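2-methyl-aconitate isomerase (Shewanella oneidensis, PDB 5K87) catalyses the cis-trans isomerization of 2-methyl-aconitate by base-catalysed proton abstraction coupled to rotation about the C2-C3 bond, a step in propionate breakdown through the 2-methylcitrate cycle. Local coordinates at residues A[50-55]-A[394-399]; A[223-228]-A[266-271]; A[234-239]-A[253-258]. The protein carries 1 engineered substitution. All coordinates share one frame; numbering follows the deposited sequence. Where two conformers were deposited one is given.

Contact 1: A[50-55]-A[394-399]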
loop_
_atom_site.group_PDB
_atom_site.type_symbol
_atom_site.label_atom_id
_atom_site.label_comp_id
_atom_site.label_asym_id
_atom_site.label_seq_id
_atom_site.Cartn_x
_atom_site.Cartn_y
_atom_site.Cartn_z
ATOM N N LEU A 50 7.807 11.784 7.865
ATOM C CA LEU A 50 6.352 11.702 7.885
ATOM C C LEU A 50 5.757 12.109 6.544
ATOM O O LEU A 50 4.890 11.408 5.997
ATOM C CB LEU A 50 5.784 12.575 9.008
ATOM C CG LEU A 50 5.901 11.994 10.420
ATOM C CD1 LEU A 50 5.781 13.109 11.454
ATOM C CD2 LEU A 50 4.830 10.945 10.664
ATOM N N ARG A 51 6.222 13.217 5.992
ATOM C CA ARG A 51 5.656 13.712 4.754
ATOM C C ARG A 51 6.030 12.828 3.569
ATOM O O ARG A 51 5.226 12.635 2.666
ATOM C CB ARG A 51 6.100 15.154 4.520
ATOM C CG ARG A 51 5.280 15.879 3.484
ATOM C CD ARG A 51 3.815 15.978 3.895
ATOM N NE ARG A 51 3.020 16.473 2.782
ATOM C CZ ARG A 51 2.576 15.706 1.795
ATOM N NH1 ARG A 51 2.835 14.398 1.798
ATOM N NH2 ARG A 51 1.860 16.238 0.821
ATOM N N VAL A 52 7.247 12.291 3.569
ATOM C CA VAL A 52 7.637 11.370 2.496
ATOM C C VAL A 52 6.693 10.162 2.468
ATOM O O VAL A 52 6.239 9.730 1.411
ATOM C CB VAL A 52 9.095 10.896 2.644
ATOM C CG1 VAL A 52 9.386 9.729 1.705
ATOM C CG2 VAL A 52 10.063 12.056 2.390
ATOM N N ILE A 53 6.396 9.622 3.647
ATOM C CA ILE A 53 5.576 8.423 3.767
ATOM C C ILE A 53 4.071 8.698 3.577
ATOM O O ILE A 53 3.335 7.824 3.130
ATOM C CB ILE A 53 5.889 7.737 5.117
ATOM C CG1 ILE A 53 7.275 7.093 5.079
ATOM C CG2 ILE A 53 4.816 6.739 5.520
ATOM C CD1 ILE A 53 7.383 5.891 4.130
ATOM N N GLY A 54 3.629 9.908 3.920
ATOM C CA GLY A 54 2.235 10.296 3.753
ATOM C C GLY A 54 1.454 10.312 5.060
ATOM O O GLY A 54 0.230 10.143 5.058
ATOM N N SER A 55 2.155 10.532 6.168
ATOM C CA SER A 55 1.581 10.540 7.514
ATOM C C SER A 55 1.683 11.922 8.146
ATOM O O SER A 55 2.496 12.736 7.723
ATOM C CB SER A 55 2.345 9.551 8.391
ATOM O OG SER A 55 2.060 8.222 8.024
ATOM N N VAL A 394 12.639 11.568 -3.946
ATOM C CA VAL A 394 11.302 11.792 -3.405
ATOM C C VAL A 394 11.078 13.289 -3.247
ATOM O O VAL A 394 12.030 14.072 -3.134
ATOM C CB VAL A 394 11.071 11.066 -2.054
ATOM C CG1 VAL A 394 11.086 9.564 -2.249
ATOM C CG2 VAL A 394 12.097 11.499 -1.008
ATOM N N ARG A 395 9.808 13.685 -3.257
ATOM C CA ARG A 395 9.444 15.085 -3.111
ATOM C C ARG A 395 8.504 15.302 -1.949
ATOM O O ARG A 395 7.620 14.478 -1.697
ATOM C CB ARG A 395 8.753 15.609 -4.365
ATOM C CG ARG A 395 9.578 15.555 -5.613
ATOM C CD ARG A 395 8.965 16.467 -6.654
ATOM N NE ARG A 395 9.548 16.239 -7.970
ATOM C CZ ARG A 395 9.109 16.802 -9.088
ATOM N NH1 ARG A 395 8.100 17.653 -9.056
ATOM N NH2 ARG A 395 9.690 16.518 -10.245
ATOM N N VAL A 396 8.678 16.426 -1.266
ATOM C CA VAL A 396 7.713 16.896 -0.271
ATOM C C VAL A 396 7.614 18.404 -0.373
ATOM O O VAL A 396 8.543 19.049 -0.847
ATOM C CB VAL A 396 8.103 16.526 1.190
ATOM C CG1 VAL A 396 8.115 15.016 1.384
ATOM C CG2 VAL A 396 9.439 17.139 1.581
ATOM N N PRO A 397 6.490 18.980 0.067
ATOM C CA PRO A 397 6.438 20.443 0.131
ATOM C C PRO A 397 7.553 20.990 1.026
ATOM O O PRO A 397 8.027 20.309 1.945
ATOM C CB PRO A 397 5.045 20.715 0.715
ATOM C CG PRO A 397 4.237 19.515 0.292
ATOM C CD PRO A 397 5.201 18.362 0.415
ATOM N N LYS A 398 7.979 22.215 0.740
ATOM C CA LYS A 398 9.118 22.807 1.421
ATOM C C LYS A 398 8.807 22.916 2.904
ATOM O O LYS A 398 7.747 23.416 3.271
ATOM C CB LYS A 398 9.421 24.180 0.823
ATOM C CG LYS A 398 10.674 24.841 1.373
ATOM C CD LYS A 398 10.841 26.246 0.810
ATOM C CE LYS A 398 12.035 26.953 1.437
ATOM N NZ LYS A 398 12.095 28.393 1.067
ATOM N N PRO A 399 9.718 22.410 3.756
ATOM C CA PRO A 399 9.570 22.438 5.217
ATOM C C PRO A 399 9.410 23.853 5.767
ATOM O O PRO A 399 9.949 24.813 5.216
ATOM C CB PRO A 399 10.892 21.840 5.709
ATOM C CG PRO A 399 11.342 20.961 4.590
ATOM C CD PRO A 399 10.931 21.683 3.342
ATOM O OXT PRO A 399 8.743 24.067 6.781
#
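The last turn of helix 43-53 rests on the chain's final strand, 393-396, with Arg51 and Val52 meeting Val394, Val396 and Pro397: a small example of helix-on-sheet packing that joins residues far apart in sequence. Val396 is central. Its CB points toward the helix, and CG1 lies 3.6 Å from Arg51 CG, while the same methyl is 3.7 Å from Val52 CG2. Two residues earlier on the strand, Val394 CG2 meets Val52 CG2 at 4.0 Å, the two side chains crossing at about a right angle. Arg51 CG stands anti to the backbone N (chi1 -164°), beside Val396, and the chain then bends at chi2. In the conformer described, one of two deposited, Pro397 CD lies over one guanidinium face, 3.7 Å from Arg51 NE, and Arg51 NH1 donates to Asp64 O. The helix stops just beyond in a Schellman motif: Gly54 takes positive phi and Ser55 N donates to Leu50 O at 2.9 Å. Beyond the contact, strand 393-396 pairs through Val394 and Val396 with strand 12-21, and at Val394 with an antiparallel strand of the second subunit, which carries the sheet across the dimer interface.

Contact 2: A[223-228]-A[266-271]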
loop_
_atom_site.group_PDB
_atom_site.type_symbol
_atom_site.label_atom_id
_atom_site.label_comp_id
_atom_site.label_asym_id
_atom_site.label_seq_id
_atom_site.Cartn_x
_atom_site.Cartn_y
_atom_site.Cartn_z
ATOM N N GLY A 223 16.555 -9.415 19.625
ATOM C CA GLY A 223 16.012 -8.946 18.362
ATOM C C GLY A 223 15.138 -7.720 18.576
ATOM O O GLY A 223 15.398 -6.647 18.018
ATOM N N ILE A 224 14.107 -7.884 19.399
ATOM C CA ILE A 224 13.222 -6.807 19.832
ATOM C C ILE A 224 12.550 -7.356 21.089
ATOM O O ILE A 224 12.403 -8.570 21.217
ATOM C CB ILE A 224 12.195 -6.463 18.713
ATOM C CG1 ILE A 224 11.487 -5.118 18.947
ATOM C CG2 ILE A 224 11.209 -7.603 18.492
ATOM C CD1 ILE A 224 10.970 -4.472 17.647
ATOM N N PRO A 225 12.170 -6.488 22.043
ATOM C CA PRO A 225 11.462 -7.042 23.206
ATOM C C PRO A 225 10.141 -7.654 22.760
ATOM O O PRO A 225 9.383 -7.000 22.027
ATOM C CB PRO A 225 11.230 -5.820 24.102
ATOM C CG PRO A 225 12.240 -4.819 23.665
ATOM C CD PRO A 225 12.464 -5.052 22.201
ATOM N N THR A 226 9.878 -8.892 23.175
ATOM C CA THR A 226 8.737 -9.650 22.684
ATOM C C THR A 226 8.069 -10.425 23.811
ATOM O O THR A 226 8.748 -11.030 24.655
ATOM C CB THR A 226 9.167 -10.645 21.572
ATOM O OG1 THR A 226 9.846 -9.932 20.531
ATOM C CG2 THR A 226 7.955 -11.337 20.977
ATOM N N ILE A 227 6.743 -10.399 23.818
ATOM C CA ILE A 227 5.928 -11.181 24.729
ATOM C C ILE A 227 5.332 -12.318 23.923
ATOM O O ILE A 227 4.606 -12.071 22.960
ATOM C CB ILE A 227 4.764 -10.337 25.266
ATOM C CG1 ILE A 227 5.275 -9.069 25.945
ATOM C CG2 ILE A 227 3.912 -11.156 26.210
ATOM C CD1 ILE A 227 4.303 -7.901 25.869
ATOM N N PHE A 228 5.635 -13.558 24.309
ATOM C CA PHE A 228 5.047 -14.735 23.686
ATOM C C PHE A 228 4.016 -15.369 24.618
ATOM O O PHE A 228 4.307 -15.627 25.786
ATOM C CB PHE A 228 6.120 -15.792 23.411
ATOM C CG PHE A 228 7.109 -15.409 22.350
ATOM C CD1 PHE A 228 6.763 -15.470 21.008
ATOM C CD2 PHE A 228 8.394 -15.029 22.690
ATOM C CE1 PHE A 228 7.676 -15.141 20.024
ATOM C CE2 PHE A 228 9.311 -14.696 21.714
ATOM C CZ PHE A 228 8.953 -14.753 20.379
ATOM N N MET A 266 7.812 -6.267 32.139
ATOM C CA MET A 266 9.192 -6.328 31.664
ATOM C C MET A 266 10.023 -5.152 32.144
ATOM O O MET A 266 11.248 -5.170 32.050
ATOM C CB MET A 266 9.235 -6.391 30.133
ATOM C CG MET A 266 8.701 -7.688 29.566
ATOM S SD MET A 266 8.496 -7.683 27.782
ATOM C CE MET A 266 10.177 -7.898 27.228
ATOM N N GLY A 267 9.355 -4.125 32.652
ATOM C CA GLY A 267 10.040 -2.923 33.088
ATOM C C GLY A 267 10.322 -1.952 31.957
ATOM O O GLY A 267 11.117 -1.024 32.107
ATOM N N LEU A 268 9.670 -2.150 30.815
ATOM C CA LEU A 268 9.842 -1.244 29.685
ATOM C C LEU A 268 9.086 0.069 29.869
ATOM O O LEU A 268 9.469 1.097 29.316
ATOM C CB LEU A 268 9.405 -1.914 28.384
ATOM C CG LEU A 268 10.280 -3.085 27.938
ATOM C CD1 LEU A 268 9.587 -3.825 26.805
ATOM C CD2 LEU A 268 11.643 -2.594 27.496
ATOM N N ILE A 269 8.000 0.017 30.628
ATOM C CA ILE A 269 7.241 1.209 30.977
ATOM C C ILE A 269 6.993 1.168 32.469
ATOM O O ILE A 269 7.068 0.106 33.082
ATOM C CB ILE A 269 5.887 1.289 30.233
ATOM C CG1 ILE A 269 5.023 0.064 30.543
ATOM C CG2 ILE A 269 6.114 1.442 28.740
ATOM C CD1 ILE A 269 3.669 0.068 29.848
ATOM N N LYS A 270 6.702 2.324 33.061
ATOM C CA LYS A 270 6.496 2.400 34.503
ATOM C C LYS A 270 5.016 2.512 34.858
ATOM O O LYS A 270 4.602 2.146 35.959
ATOM C CB LYS A 270 7.277 3.573 35.100
ATOM N N HIS A 271 4.223 3.009 33.916
ATOM C CA HIS A 271 2.794 3.154 34.112
ATOM C C HIS A 271 2.106 2.528 32.914
ATOM O O HIS A 271 2.528 2.720 31.780
ATOM C CB HIS A 271 2.421 4.634 34.223
ATOM C CG HIS A 271 1.008 4.876 34.660
ATOM N ND1 HIS A 271 -0.079 4.619 33.850
ATOM C CD2 HIS A 271 0.503 5.369 35.818
ATOM C CE1 HIS A 271 -1.190 4.936 34.492
ATOM N NE2 HIS A 271 -0.863 5.393 35.689
#
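Met266 CG and Ile227 CG1 each lie anti to their carbonyl carbon (chi1 -68° and -57°), and Met266 SD meets Ile227 CG1. At the far end of the methionine, chi3 of 77° bends the chain and sets CE beside the strand backbone. The thioether thus touches the strand at two levels. Its SD comes within 4.0 Å of Ile227 CG1, the side chains crossing obliquely, and its CE lies 3.9 Å from Pro225 CB. That same proline CB receives a second apolar partner, Leu268 CD1, at 3.7 Å, and is therefore packed by residues before and after Gly267. Gly267, with positive phi, ends helix 249-266 in a Schellman motif, and the CB atoms of Met266 and Leu268 both point toward the strand. Thr226, between the two contact residues of the strand, points its CB the other way. Its OG1 donates to Ile224 O at 3.0 Å from above the carbonyl plane, and its CG2 sits over one face of the Phe228 ring, toward the rim. Strand 225-230 lies between strand 213-221, whose Met219 also touches Met266 and Ile227, and the parallel strand 283-288. Helix 249-266 ends against one side of it, whereas Thr226 reaches Ala329 of helix 324-334 on the other, an arrangement consistent with the helix-filled barrel of the diaminopimelate epimerase clan.

Contact 3: A[234-239]-A[253-258]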
loop_
_atom_site.group_PDB
_atom_site.type_symbol
_atom_site.label_atom_id
_atom_site.label_comp_id
_atom_site.label_asym_id
_atom_site.label_seq_id
_atom_site.Cartn_x
_atom_site.Cartn_y
_atom_site.Cartn_z
ATOM N N LEU A 234 -5.686 -17.938 24.364
ATOM C CA LEU A 234 -6.467 -16.880 23.740
ATOM C C LEU A 234 -7.622 -17.441 22.920
ATOM O O LEU A 234 -8.372 -16.686 22.298
ATOM C CB LEU A 234 -5.570 -16.046 22.825
ATOM C CG LEU A 234 -4.361 -15.379 23.473
ATOM C CD1 LEU A 234 -3.365 -14.949 22.407
ATOM C CD2 LEU A 234 -4.809 -14.192 24.306
ATOM N N GLY A 235 -7.768 -18.762 22.913
ATOM C CA GLY A 235 -8.785 -19.414 22.104
ATOM C C GLY A 235 -8.410 -19.507 20.631
ATOM O O GLY A 235 -9.272 -19.714 19.773
ATOM N N TYR A 236 -7.120 -19.351 20.336
ATOM C CA TYR A 236 -6.606 -19.490 18.970
ATOM C C TYR A 236 -5.898 -20.829 18.802
ATOM O O TYR A 236 -5.606 -21.507 19.789
ATOM C CB TYR A 236 -5.663 -18.332 18.616
ATOM C CG TYR A 236 -6.365 -16.995 18.536
ATOM C CD1 TYR A 236 -7.420 -16.794 17.652
ATOM C CD2 TYR A 236 -5.973 -15.932 19.337
ATOM C CE1 TYR A 236 -8.071 -15.567 17.573
ATOM C CE2 TYR A 236 -6.619 -14.709 19.266
ATOM C CZ TYR A 236 -7.667 -14.536 18.384
ATOM O OH TYR A 236 -8.308 -13.318 18.310
ATOM N N THR A 237 -5.620 -21.203 17.556
ATOM C CA THR A 237 -4.915 -22.448 17.275
ATOM C C THR A 237 -3.494 -22.210 16.790
ATOM O O THR A 237 -2.683 -23.129 16.782
ATOM C CB THR A 237 -5.632 -23.258 16.202
ATOM O OG1 THR A 237 -5.587 -22.534 14.969
ATOM C CG2 THR A 237 -7.082 -23.495 16.596
ATOM N N GLY A 238 -3.197 -20.983 16.371
ATOM C CA GLY A 238 -1.906 -20.676 15.783
ATOM C C GLY A 238 -1.905 -20.691 14.266
ATOM O O GLY A 238 -0.917 -20.308 13.644
ATOM N N THR A 239 -3.009 -21.125 13.664
ATOM C CA THR A 239 -3.105 -21.167 12.206
ATOM C C THR A 239 -3.815 -19.947 11.619
ATOM O O THR A 239 -4.042 -19.876 10.414
ATOM C CB THR A 239 -3.839 -22.429 11.702
ATOM O OG1 THR A 239 -5.203 -22.394 12.138
ATOM C CG2 THR A 239 -3.155 -23.697 12.205
ATOM N N ALA A 253 -8.168 -5.160 20.724
ATOM C CA ALA A 253 -8.136 -4.461 22.002
ATOM C C ALA A 253 -7.568 -5.359 23.108
ATOM O O ALA A 253 -6.803 -4.909 23.966
ATOM C CB ALA A 253 -9.531 -3.975 22.368
ATOM N N LYS A 254 -7.930 -6.636 23.069
ATOM C CA LYS A 254 -7.438 -7.593 24.050
ATOM C C LYS A 254 -5.924 -7.759 23.936
ATOM O O LYS A 254 -5.209 -7.690 24.938
ATOM C CB LYS A 254 -8.146 -8.937 23.899
ATOM C CG LYS A 254 -7.765 -9.972 24.950
ATOM C CD LYS A 254 -8.635 -11.211 24.788
ATOM C CE LYS A 254 -8.269 -12.300 25.777
ATOM N NZ LYS A 254 -9.095 -13.522 25.538
ATOM N N PHE A 255 -5.431 -7.960 22.715
ATOM C CA PHE A 255 -3.990 -8.054 22.495
ATOM C C PHE A 255 -3.262 -6.826 23.012
ATOM O O PHE A 255 -2.198 -6.945 23.616
ATOM C CB PHE A 255 -3.667 -8.239 21.014
ATOM C CG PHE A 255 -3.732 -9.661 20.551
ATOM C CD1 PHE A 255 -2.835 -10.601 21.031
ATOM C CD2 PHE A 255 -4.656 -10.049 19.602
ATOM C CE1 PHE A 255 -2.885 -11.909 20.592
ATOM C CE2 PHE A 255 -4.711 -11.353 19.154
ATOM C CZ PHE A 255 -3.829 -12.289 19.654
ATOM N N GLU A 256 -3.840 -5.651 22.789
ATOM C CA GLU A 256 -3.185 -4.427 23.217
ATOM C C GLU A 256 -3.087 -4.325 24.742
ATOM O O GLU A 256 -2.068 -3.884 25.265
ATOM C CB GLU A 256 -3.842 -3.194 22.590
ATOM C CG GLU A 256 -3.203 -1.864 23.021
ATOM C CD GLU A 256 -1.703 -1.750 22.733
ATOM O OE1 GLU A 256 -1.142 -2.516 21.917
ATOM O OE2 GLU A 256 -1.069 -0.859 23.331
ATOM N N THR A 257 -4.147 -4.724 25.444
ATOM C CA THR A 257 -4.124 -4.705 26.906
ATOM C C THR A 257 -3.083 -5.686 27.446
ATOM O O THR A 257 -2.351 -5.370 28.379
ATOM C CB THR A 257 -5.513 -4.998 27.513
ATOM O OG1 THR A 257 -6.466 -4.052 27.010
ATOM C CG2 THR A 257 -5.455 -4.888 29.030
ATOM N N ILE A 258 -3.005 -6.868 26.844
ATOM C CA ILE A 258 -2.014 -7.852 27.246
ATOM C C ILE A 258 -0.599 -7.326 26.969
ATOM O O ILE A 258 0.293 -7.455 27.810
ATOM C CB ILE A 258 -2.239 -9.210 26.568
ATOM C CG1 ILE A 258 -3.620 -9.765 26.936
ATOM C CG2 ILE A 258 -1.164 -10.181 27.008
ATOM C CD1 ILE A 258 -4.059 -10.949 26.092
HETATM O O HOH W 1 -9.047 -14.374 23.096
#
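Lys254 meets Leu234 with its side chain fully extended, every torsion close to 180°. Its CE passes 4.2 Å from Leu234 CD2, a loose contact, and NZ goes on to a water. The water accepts from Lys254 NZ at 2.6 Å and donates to Leu234 O at 2.5 Å, a bridge that links the lysine to a loop carbonyl. One residue later, Phe255 brings the outer end of its ring to the loop. Leu234 CD1 lies 3.6 Å from Phe255 CE1, and Phe255 CZ is 3.7 Å from Tyr236 CE2; the leucine methyl and the tyrosine atom both come in obliquely to the phenylalanine ring. As a case of a connecting loop packed against a helix later in the chain, beyond the short helix 242-245, the contact joins the link after strand 225-230 to the earlier part of helix 249-266. The loop shapes itself as well: Leu234 O sits over one face of the Tyr236 ring, toward the rim, and beyond the contact Thr237 OG1 accepts from Thr239 N at 3.2 Å with an N-H...O angle of 163°, an ST turn. Tyr236 also meets Phe286 of strand 283-288, the ring planes about 25° apart. Ile258, a turn further along the helix, returns to Leu234. Its CD1 comes within 3.8 Å of Leu234 CD2, the side chains sliding past each other in opposite directions, and both residues also touch Phe215 of strand 213-221.

In the fold
Contacts 2 and 3 share helix 249-266, one at its C-terminal end and one in its earlier part; their centres are 17 Å apart and their nearest atoms about 4 Å apart, without touching. Both are nested in sequence inside the long loop closed by contact 1, and contact 3 inside that of contact 2. The centre of contact 1 lies 32 Å from that of contact 2 and 36 Å from that of contact 3. The side chain of Thr226 in contact 2 is about 10 Å from the bound malonate and about 4 Å from that of substrate-binding Lys283; that of Phe255 in contact 3 is about 12 Å from malonate. In contact 1, the side chain of Val52 is about 10 Å from that of Ser74, within substrate-binding residues 71-75, which include the engineered substitution.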